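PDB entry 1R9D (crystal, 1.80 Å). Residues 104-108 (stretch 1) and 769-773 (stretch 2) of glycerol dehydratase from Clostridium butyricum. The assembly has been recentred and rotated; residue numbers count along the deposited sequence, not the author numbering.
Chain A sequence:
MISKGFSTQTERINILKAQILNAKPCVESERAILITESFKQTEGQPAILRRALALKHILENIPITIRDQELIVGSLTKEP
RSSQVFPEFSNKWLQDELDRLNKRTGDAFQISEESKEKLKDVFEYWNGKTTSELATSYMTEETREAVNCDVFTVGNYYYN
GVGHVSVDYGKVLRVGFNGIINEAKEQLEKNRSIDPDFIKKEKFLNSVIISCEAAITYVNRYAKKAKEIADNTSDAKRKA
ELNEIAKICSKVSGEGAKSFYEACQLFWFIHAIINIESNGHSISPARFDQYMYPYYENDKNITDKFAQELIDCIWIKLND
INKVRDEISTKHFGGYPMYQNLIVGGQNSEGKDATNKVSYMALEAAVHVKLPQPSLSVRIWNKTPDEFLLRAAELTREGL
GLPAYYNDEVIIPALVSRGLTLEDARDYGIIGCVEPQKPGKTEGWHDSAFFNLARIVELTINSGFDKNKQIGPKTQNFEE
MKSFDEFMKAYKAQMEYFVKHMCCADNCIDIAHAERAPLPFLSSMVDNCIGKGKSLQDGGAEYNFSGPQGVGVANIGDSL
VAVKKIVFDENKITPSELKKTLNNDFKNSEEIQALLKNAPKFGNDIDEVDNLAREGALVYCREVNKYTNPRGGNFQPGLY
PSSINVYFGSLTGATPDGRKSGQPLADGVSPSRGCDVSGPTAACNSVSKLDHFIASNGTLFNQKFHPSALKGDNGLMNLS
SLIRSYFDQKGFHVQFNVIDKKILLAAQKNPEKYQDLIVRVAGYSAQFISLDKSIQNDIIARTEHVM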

# COMPACT_ATOMS: atom_id res chain seq x y z
N ARG A 104 21.14 -33.08 8.87
CA ARG A 104 20.81 -32.65 10.23
C ARG A 104 20.65 -33.86 11.14
O ARG A 104 20.36 -34.97 10.67
CB ARG A 104 19.49 -31.88 10.25
CG ARG A 104 19.44 -30.61 9.44
CD ARG A 104 18.01 -30.09 9.45
NE ARG A 104 17.89 -28.73 8.94
CZ ARG A 104 16.75 -28.04 8.92
NH1 ARG A 104 15.64 -28.60 9.37
NH2 ARG A 104 16.72 -26.81 8.44
N THR A 105 20.84 -33.66 12.44
CA THR A 105 20.67 -34.73 13.41
C THR A 105 19.17 -34.85 13.60
O THR A 105 18.54 -35.81 13.17
CB THR A 105 21.28 -34.39 14.78
OG1 THR A 105 22.22 -33.32 14.63
CG2 THR A 105 22.00 -35.60 15.34
N GLY A 106 18.60 -33.84 14.25
CA GLY A 106 17.16 -33.81 14.48
C GLY A 106 16.51 -32.93 13.43
O GLY A 106 17.20 -32.15 12.77
N ASP A 107 15.20 -33.03 13.29
CA ASP A 107 14.45 -32.24 12.32
C ASP A 107 15.06 -32.31 10.92
O ASP A 107 15.15 -31.31 10.23
CB ASP A 107 14.37 -30.78 12.76
CG ASP A 107 13.50 -30.59 13.99
OD1 ASP A 107 13.99 -30.80 15.12
OD2 ASP A 107 12.31 -30.24 13.83
N ALA A 108 15.48 -33.51 10.52
CA ALA A 108 16.07 -33.68 9.21
C ALA A 108 14.97 -33.75 8.15
O ALA A 108 13.87 -34.25 8.41
CB ALA A 108 16.91 -34.95 9.17
N ILE A 769 13.04 -38.96 19.55
CA ILE A 769 14.16 -39.16 18.63
C ILE A 769 14.26 -38.15 17.49
O ILE A 769 15.23 -38.17 16.73
CB ILE A 769 14.15 -40.59 18.01
CG1 ILE A 769 12.92 -40.80 17.14
CG2 ILE A 769 14.19 -41.63 19.13
CD1 ILE A 769 12.93 -42.11 16.36
N SER A 770 13.28 -37.25 17.37
CA SER A 770 13.32 -36.24 16.31
C SER A 770 14.00 -34.97 16.82
O SER A 770 14.33 -34.08 16.05
CB SER A 770 11.91 -35.90 15.82
OG SER A 770 11.19 -35.12 16.78
N LEU A 771 14.22 -34.92 18.13
CA LEU A 771 14.85 -33.76 18.77
C LEU A 771 16.37 -33.78 18.75
O LEU A 771 16.98 -34.84 18.87
CB LEU A 771 14.40 -33.68 20.23
CG LEU A 771 12.92 -33.47 20.52
CD1 LEU A 771 12.67 -33.66 22.02
CD2 LEU A 771 12.50 -32.07 20.08
N ASP A 772 16.97 -32.61 18.61
CA ASP A 772 18.42 -32.49 18.62
C ASP A 772 18.88 -32.93 20.02
O ASP A 772 18.16 -32.73 21.00
CB ASP A 772 18.83 -31.04 18.35
CG ASP A 772 20.33 -30.85 18.31
OD1 ASP A 772 20.93 -30.57 19.38
OD2 ASP A 772 20.92 -30.99 17.21
N LYS A 773 20.07 -33.52 20.11
CA LYS A 773 20.57 -33.99 21.40
C LYS A 773 20.61 -32.90 22.48
O LYS A 773 20.41 -33.19 23.66
CB LYS A 773 21.97 -34.59 21.24
CG LYS A 773 22.49 -35.24 22.52
CD LYS A 773 23.92 -35.72 22.37
CE LYS A 773 24.45 -36.29 23.69
NZ LYS A 773 25.86 -36.75 23.56
O HOH W 1 15.36 -30.54 17.60

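Ile769 opens stretch 2 at the edge of the contact; its nearest side-chain atom, Ile769 CB, is 8.1 Å from Thr105 O, so the 3-10 segment engages through its next residue. There the carbonyl of Ser770 accepts the one direct hydrogen bond across the stretches, from Asp107 N to Ser770 O at 3.1 Å, with an N-H...O angle of 139° that marks it as clearly bent. Ser770 O also lies 3.2 Å from Gly106 CA. Glycine is what permits this approach: an ideal CB on Gly106 would sit 2.6 Å from Ser770 O and 2.8 Å from Asp772 N, both clashes. The 3.4 Å between Asp107 OD1 and Ser770 O is no bond, since both atoms are acceptors.

Leu771 points its CA-to-CB bond away from stretch 1 and contributes backbone, its C lying 4.3 Å from Gly106 CA.

At Asp772 the backbones are in closest register, with Asp772 CA 4.5 Å from Gly106 CA. A water bridges the two stretches here, donating to Asp107 OD1 (2.8 Å) and accepting from Asp772 N (2.8 Å). The Asp772 side chain caps the helix that follows, while its OD2 stays 3.7 Å from Thr105 OG1, too far for a hydrogen bond. Lys773 begins that helix, and the end of its side chain leads away.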